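Local coordinates for protein beta-glucosidase (Chaetomella raphigera, PDB 6JXG) that probably hydrolyses terminal, non-reducing beta-D-glucosyl residues with release of beta-D-glucose, in the breakdown of cellulose, at residues V480-I492 with P530-T542. Numbering follows the deposited sequence.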
ATOM      1  N   VAL A 480      19.940   7.217  -9.748  1.00 14.54           N
ATOM      2  CA  VAL A 480      18.551   6.656  -9.778  1.00 13.89           C
ATOM      3  C   VAL A 480      18.441   5.500  -8.830  1.00 13.73           C
ATOM      4  O   VAL A 480      19.195   4.528  -8.991  1.00 13.00           O
ATOM      5  CB  VAL A 480      18.154   6.228 -11.187  1.00 13.61           C
ATOM      6  CG1 VAL A 480      16.769   5.590 -11.198  1.00 15.89           C
ATOM      7  CG2 VAL A 480      18.208   7.439 -12.065  1.00 14.28           C
ATOM      8  N   ILE A 481      17.459   5.550  -7.908  1.00 12.04           N
ATOM      9  CA  ILE A 481      17.316   4.551  -6.926  1.00 12.24           C
ATOM     10  C   ILE A 481      15.952   3.910  -7.055  1.00 12.96           C
ATOM     11  O   ILE A 481      14.952   4.632  -6.957  1.00 11.32           O
ATOM     12  CB  ILE A 481      17.450   5.128  -5.523  1.00 13.30           C
ATOM     13  CG1 ILE A 481      18.769   5.832  -5.320  1.00 13.40           C
ATOM     14  CG2 ILE A 481      17.347   4.038  -4.456  1.00 13.81           C
ATOM     15  CD1 ILE A 481      18.961   6.360  -3.895  1.00 13.89           C
ATOM     16  N   ASN A 482      15.933   2.582  -7.284  1.00 12.19           N
ATOM     17  CA  ASN A 482      14.688   1.799  -7.264  1.00 13.31           C
ATOM     18  C   ASN A 482      14.662   0.978  -5.963  1.00 12.67           C
ATOM     19  O   ASN A 482      15.314  -0.060  -5.873  1.00 11.90           O
ATOM     20  CB  ASN A 482      14.606   0.914  -8.521  1.00 12.64           C
ATOM     21  CG  ASN A 482      14.309   1.688  -9.766  1.00 13.12           C
ATOM     22  OD1 ASN A 482      13.140   2.166 -10.002  1.00 14.58           O
ATOM     23  ND2 ASN A 482      15.320   1.866 -10.589  1.00 11.74           N
ATOM     24  N   SER A 483      13.893   1.432  -4.943  1.00 12.00           N
ATOM     25  CA  SER A 483      13.879   0.793  -3.657  1.00 12.13           C
ATOM     26  C   SER A 483      12.488   0.627  -3.110  1.00 11.91           C
ATOM     27  O   SER A 483      11.620   1.489  -3.296  1.00 11.34           O
ATOM     28  CB  SER A 483      14.659   1.646  -2.642  1.00 13.40           C
ATOM     29  OG  SER A 483      14.579   1.184  -1.295  1.00 13.85           O
ATOM     30  N   VAL A 484      12.318  -0.499  -2.422  1.00 11.75           N
ATOM     31  CA  VAL A 484      11.088  -0.856  -1.699  1.00 10.43           C
ATOM     32  C   VAL A 484      10.810  -0.028  -0.486  1.00 11.27           C
ATOM     33  O   VAL A 484       9.702  -0.087   0.056  1.00 12.00           O
ATOM     34  CB  VAL A 484      11.081  -2.342  -1.304  1.00 10.52           C
ATOM     35  CG1 VAL A 484      11.102  -3.175  -2.564  1.00 10.03           C
ATOM     36  CG2 VAL A 484      12.292  -2.726  -0.414  1.00 10.15           C
ATOM     37  N   GLY A 485      11.806   0.744  -0.007  1.00 10.97           N
ATOM     38  CA  GLY A 485      11.613   1.509   1.192  1.00 11.78           C
ATOM     39  C   GLY A 485      12.791   2.368   1.533  1.00 11.63           C
ATOM     40  O   GLY A 485      13.749   2.370   0.786  1.00 13.33           O
ATOM     41  N   PRO A 486      12.731   3.045   2.674  1.00 12.17           N
ATOM     42  CA  PRO A 486      13.802   3.942   3.109  1.00 12.40           C
ATOM     43  C   PRO A 486      15.171   3.293   3.024  1.00 12.09           C
ATOM     44  O   PRO A 486      15.354   2.075   3.297  1.00 11.80           O
ATOM     45  CB  PRO A 486      13.461   4.211   4.586  1.00 12.76           C
ATOM     46  CG  PRO A 486      12.031   3.883   4.744  1.00 12.27           C
ATOM     47  CD  PRO A 486      11.672   2.910   3.694  1.00 12.82           C
ATOM     48  N   LEU A 487      16.134   4.114   2.669  1.00 13.17           N
ATOM     49  CA  LEU A 487      17.522   3.775   2.695  1.00 11.87           C
ATOM     50  C   LEU A 487      18.281   4.973   3.357  1.00 13.69           C
ATOM     51  O   LEU A 487      17.880   6.112   3.235  1.00 13.43           O
ATOM     52  CB  LEU A 487      18.080   3.547   1.298  1.00 12.23           C
ATOM     53  CG  LEU A 487      17.532   2.386   0.511  1.00 12.00           C
ATOM     54  CD1 LEU A 487      17.952   2.439  -0.914  1.00 13.13           C
ATOM     55  CD2 LEU A 487      18.099   1.147   1.221  1.00 13.56           C
ATOM     56  N   ILE A 488      19.419   4.674   3.962  1.00 14.22           N
ATOM     57  CA  ILE A 488      20.301   5.711   4.484  1.00 15.52           C
ATOM     58  C   ILE A 488      21.203   6.086   3.299  1.00 13.72           C
ATOM     59  O   ILE A 488      21.880   5.253   2.726  1.00 15.97           O
ATOM     60  CB  ILE A 488      21.115   5.187   5.692  1.00 16.96           C
ATOM     61  CG1 ILE A 488      20.202   4.590   6.770  1.00 15.95           C
ATOM     62  CG2 ILE A 488      22.075   6.262   6.232  1.00 16.54           C
ATOM     63  CD1 ILE A 488      19.205   5.557   7.403  1.00 16.54           C
ATOM     64  N   LEU A 489      21.191   7.357   2.961  1.00 13.44           N
ATOM     65  CA  LEU A 489      21.828   7.863   1.784  1.00 14.82           C
ATOM     66  C   LEU A 489      23.052   8.734   2.122  1.00 15.74           C
ATOM     67  O   LEU A 489      23.648   9.290   1.205  1.00 15.98           O
ATOM     68  CB  LEU A 489      20.852   8.663   0.963  1.00 16.13           C
ATOM     69  CG  LEU A 489      19.590   7.928   0.516  1.00 17.22           C
ATOM     70  CD1 LEU A 489      18.700   8.809  -0.360  1.00 17.23           C
ATOM     71  CD2 LEU A 489      20.037   6.720  -0.268  1.00 17.16           C
ATOM     72  N   GLU A 490      23.431   8.793   3.399  1.00 16.22           N
ATOM     73  CA  GLU A 490      24.512   9.675   3.847  1.00 17.59           C
ATOM     74  C   GLU A 490      25.821   9.429   3.067  1.00 17.72           C
ATOM     75  O   GLU A 490      26.463  10.361   2.641  1.00 16.70           O
ATOM     76  CB  GLU A 490      24.784   9.501   5.343  1.00 18.85           C
ATOM     77  CG  GLU A 490      23.604   9.873   6.221  1.00 18.71           C
ATOM     78  CD  GLU A 490      23.119  11.290   5.987  1.00 21.78           C
ATOM     79  OE1 GLU A 490      22.031  11.507   5.423  1.00 18.95           O
ATOM     80  OE2 GLU A 490      23.862  12.216   6.330  1.00 21.34           O
ATOM     81  N   ASP A 491      26.177   8.177   2.819  1.00 16.95           N
ATOM     82  CA  ASP A 491      27.378   7.938   1.999  1.00 17.85           C
ATOM     83  C   ASP A 491      27.300   8.470   0.583  1.00 17.76           C
ATOM     84  O   ASP A 491      28.335   8.898  -0.016  1.00 16.84           O
ATOM     85  CB  ASP A 491      27.688   6.439   1.909  1.00 19.25           C
ATOM     86  CG  ASP A 491      28.109   5.859   3.218  1.00 22.46           C
ATOM     87  OD1 ASP A 491      28.512   6.648   4.087  1.00 21.37           O
ATOM     88  OD2 ASP A 491      27.927   4.628   3.429  1.00 24.18           O
ATOM     89  N   ILE A 492      26.101   8.443   0.002  1.00 17.55           N
ATOM     90  CA  ILE A 492      25.925   8.900  -1.352  1.00 17.83           C
ATOM     91  C   ILE A 492      25.965  10.417  -1.375  1.00 17.37           C
ATOM     92  O   ILE A 492      26.662  10.999  -2.215  1.00 17.01           O
ATOM     93  CB  ILE A 492      24.640   8.339  -1.973  1.00 17.78           C
ATOM     94  CG1 ILE A 492      24.907   6.866  -2.209  1.00 18.52           C
ATOM     95  CG2 ILE A 492      24.243   9.130  -3.215  1.00 18.53           C
ATOM     96  CD1 ILE A 492      23.695   6.085  -2.697  1.00 17.79           C
ATOM     97  N   PRO A 530       6.547   8.972   1.094  1.00 10.35           N
ATOM     98  CA  PRO A 530       5.526   8.479   1.988  1.00 10.09           C
ATOM     99  C   PRO A 530       6.089   7.883   3.262  1.00  9.98           C
ATOM    100  O   PRO A 530       5.357   7.317   4.033  1.00  9.67           O
ATOM    101  CB  PRO A 530       4.857   7.369   1.154  1.00 10.27           C
ATOM    102  CG  PRO A 530       6.008   6.728   0.411  1.00 10.47           C
ATOM    103  CD  PRO A 530       6.905   7.959   0.072  1.00 10.89           C
ATOM    104  N   TYR A 531       7.385   8.060   3.471  1.00 10.13           N
ATOM    105  CA  TYR A 531       8.095   7.677   4.691  1.00 10.51           C
ATOM    106  C   TYR A 531       9.309   8.564   4.876  1.00 10.35           C
ATOM    107  O   TYR A 531       9.602   9.410   4.031  1.00 11.02           O
ATOM    108  CB  TYR A 531       8.475   6.207   4.628  1.00 10.69           C
ATOM    109  CG  TYR A 531       9.031   5.789   3.273  1.00 11.20           C
ATOM    110  CD1 TYR A 531      10.177   6.365   2.760  1.00 11.87           C
ATOM    111  CD2 TYR A 531       8.394   4.787   2.507  1.00 11.65           C
ATOM    112  CE1 TYR A 531      10.667   5.997   1.542  1.00 12.03           C
ATOM    113  CE2 TYR A 531       8.902   4.418   1.280  1.00 11.83           C
ATOM    114  CZ  TYR A 531      10.032   5.038   0.808  1.00 11.84           C
ATOM    115  OH  TYR A 531      10.521   4.630  -0.412  1.00 12.07           O
ATOM    116  N   THR A 532       9.927   8.466   6.032  1.00 10.53           N
ATOM    117  CA  THR A 532      11.077   9.298   6.344  1.00 11.05           C
ATOM    118  C   THR A 532      12.351   8.629   5.975  1.00 12.06           C
ATOM    119  O   THR A 532      12.472   7.406   6.213  1.00 14.71           O
ATOM    120  CB  THR A 532      11.109   9.620   7.857  1.00 10.52           C
ATOM    121  OG1 THR A 532       9.943  10.292   8.246  1.00 10.46           O
ATOM    122  CG2 THR A 532      12.310  10.489   8.271  1.00 10.53           C
ATOM    123  N   ILE A 533      13.306   9.406   5.395  1.00 11.86           N
ATOM    124  CA  ILE A 533      14.662   8.960   5.134  1.00 11.37           C
ATOM    125  C   ILE A 533      15.566   9.625   6.194  1.00 11.25           C
ATOM    126  O   ILE A 533      15.813  10.849   6.189  1.00 11.11           O
ATOM    127  CB  ILE A 533      15.132   9.274   3.702  1.00 12.14           C
ATOM    128  CG1 ILE A 533      14.260   8.518   2.702  1.00 12.47           C
ATOM    129  CG2 ILE A 533      16.632   8.972   3.488  1.00 12.07           C
ATOM    130  CD1 ILE A 533      14.680   8.662   1.278  1.00 13.79           C
ATOM    131  N   ALA A 534      15.982   8.795   7.155  1.00 12.53           N
ATOM    132  CA  ALA A 534      16.805   9.232   8.293  1.00 12.87           C
ATOM    133  C   ALA A 534      18.284   9.330   7.901  1.00 14.78           C
ATOM    134  O   ALA A 534      18.740   8.816   6.840  1.00 13.26           O
ATOM    135  CB  ALA A 534      16.662   8.255   9.378  1.00 13.49           C
ATOM    136  N   LYS A 535      19.039   9.966   8.776  1.00 16.06           N
ATOM    137  CA  LYS A 535      20.483  10.054   8.625  1.00 16.31           C
ATOM    138  C   LYS A 535      21.220   8.815   9.165  1.00 18.09           C
ATOM    139  O   LYS A 535      22.337   8.518   8.704  1.00 15.95           O
ATOM    140  CB  LYS A 535      21.034  11.290   9.336  1.00 18.27           C
ATOM    141  CG  LYS A 535      20.446  12.592   8.845  1.00 19.85           C
ATOM    142  CD  LYS A 535      21.276  13.730   9.356  1.00 23.64           C
ATOM    143  CE  LYS A 535      20.520  15.014   9.265  1.00 25.42           C
ATOM    144  NZ  LYS A 535      21.417  16.013   9.965  1.00 31.87           N
ATOM    145  N   GLN A 536      20.592   8.101  10.071  1.00 17.26           N
ATOM    146  CA  GLN A 536      21.018   6.801  10.521  1.00 17.69           C
ATOM    147  C   GLN A 536      19.827   5.921  10.909  1.00 15.16           C
ATOM    148  O   GLN A 536      18.793   6.394  11.401  1.00 13.37           O
ATOM    149  CB  GLN A 536      21.950   6.938  11.732  1.00 17.96           C
ATOM    150  CG  GLN A 536      21.315   7.429  13.005  1.00 18.95           C
ATOM    151  CD  GLN A 536      22.314   7.993  14.052  1.00 20.68           C
ATOM    152  OE1 GLN A 536      21.938   8.729  14.931  1.00 25.36           O
ATOM    153  NE2 GLN A 536      23.519   7.637  13.960  1.00 19.04           N
ATOM    154  N   ALA A 537      19.999   4.611  10.774  1.00 15.17           N
ATOM    155  CA  ALA A 537      18.935   3.653  11.043  1.00 17.11           C
ATOM    156  C   ALA A 537      18.369   3.695  12.474  1.00 18.86           C
ATOM    157  O   ALA A 537      17.152   3.510  12.674  1.00 17.98           O
ATOM    158  CB  ALA A 537      19.399   2.201  10.663  1.00 19.16           C
ATOM    159  N   SER A 538      19.204   4.013  13.485  1.00 15.99           N
ATOM    160  CA  SER A 538      18.705   4.028  14.883  1.00 15.95           C
ATOM    161  C   SER A 538      17.704   5.169  15.168  1.00 14.27           C
ATOM    162  O   SER A 538      16.953   5.097  16.106  1.00 15.29           O
ATOM    163  CB  SER A 538      19.913   4.113  15.871  1.00 17.81           C
ATOM    164  OG  SER A 538      20.651   5.289  15.597  1.00 18.36           O
ATOM    165  N   ASP A 539      17.714   6.216  14.342  1.00 15.98           N
ATOM    166  CA  ASP A 539      16.786   7.324  14.408  1.00 15.85           C
ATOM    167  C   ASP A 539      15.304   6.917  14.233  1.00 15.69           C
ATOM    168  O   ASP A 539      14.426   7.636  14.705  1.00 15.38           O
ATOM    169  CB  ASP A 539      17.118   8.390  13.343  1.00 18.60           C
ATOM    170  CG  ASP A 539      18.409   9.221  13.682  1.00 19.78           C
ATOM    171  OD1 ASP A 539      18.927   9.125  14.837  1.00 17.52           O
ATOM    172  OD2 ASP A 539      18.830   9.991  12.791  1.00 19.24           O
ATOM    173  N   TYR A 540      15.012   5.824  13.519  1.00 16.30           N
ATOM    174  CA  TYR A 540      13.553   5.422  13.350  1.00 14.33           C
ATOM    175  C   TYR A 540      12.954   5.003  14.678  1.00 14.77           C
ATOM    176  O   TYR A 540      11.735   5.136  14.891  1.00 14.67           O
ATOM    177  CB  TYR A 540      13.324   4.315  12.313  1.00 14.50           C
ATOM    178  CG  TYR A 540      13.620   4.764  10.962  1.00 15.08           C
ATOM    179  CD1 TYR A 540      12.642   5.387  10.196  1.00 13.22           C
ATOM    180  CD2 TYR A 540      14.856   4.580  10.424  1.00 13.36           C
ATOM    181  CE1 TYR A 540      12.920   5.808   8.930  1.00 14.73           C
ATOM    182  CE2 TYR A 540      15.159   5.025   9.136  1.00 14.07           C
ATOM    183  CZ  TYR A 540      14.219   5.673   8.407  1.00 13.27           C
ATOM    184  OH  TYR A 540      14.499   6.138   7.157  1.00 11.81           O
ATOM    185  N   GLY A 541      13.804   4.539  15.615  1.00 14.41           N
ATOM    186  CA  GLY A 541      13.320   4.068  16.904  1.00 15.07           C
ATOM    187  C   GLY A 541      12.555   2.767  16.855  1.00 16.90           C
ATOM    188  O   GLY A 541      11.951   2.373  17.855  1.00 18.19           O
ATOM    189  N   THR A 542      12.491   2.154  15.674  1.00 15.79           N
ATOM    190  CA  THR A 542      11.885   0.810  15.477  1.00 14.89           C
ATOM    191  C   THR A 542      12.871  -0.037  14.727  1.00 14.70           C
ATOM    192  O   THR A 542      13.762   0.469  14.006  1.00 16.91           O
ATOM    193  CB  THR A 542      10.624   0.847  14.664  1.00 13.80           C
ATOM    194  OG1 THR A 542      10.852   1.574  13.442  1.00 13.56           O
ATOM    195  CG2 THR A 542       9.534   1.518  15.402  1.00 13.70           C
TER
HETATM  196  O   HOH W   1       9.443   2.738  -2.037  1.00 14.66           O
HETATM  197  O   HOH W   2      20.247   9.605   4.614  1.00 13.81           O
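With chi1 at 44°, CG of Y531 sits between its own backbone N and carbonyl carbon, and this turn brings one face of the phenol ring under the P486 ring. The proline's CD stands over the ring centre, 3.7 Å from the centroid and 2° off the normal, a textbook CH-pi contact; CD of P530 covers the opposite face, so the ring is sandwiched between two prolines. Its OH shares a water with S483 O and also bonds to W503 on the neighbouring strand. Were Y531 an alanine, a gap would probably open between the two prolines, the W503 indole N-H would lose its partner, and the water, still held by S483 O, would no longer bridge to the loop. Further along, CB of P486 lies 3.4 Å from Y540 OH, a hydroxyl held in place by donating to T532 O (2.6 Å) while accepting from A534 N. In I488, chi2 of -62° bends the chain so that CD1 reaches A534 O at 3.3 Å and meets the edge of the Y540 ring. No direct hydrogen bond joins the segments; a second water bridges them instead, accepting from L489 N and donating to E490 OE1 and to A534 O (2.8 Å). E490, with CG 3.1 Å from K535 O, directs its other carboxylate oxygen to a salt bridge with R570. The example illustrates how apolar contacts and bridging waters can join a strand end to a distant loop: here loop 530-542 covers the beta-alpha connection leaving inner strand 477-483 of a largely parallel sheet, within the C-terminal domain of a family 3 glycoside hydrolase.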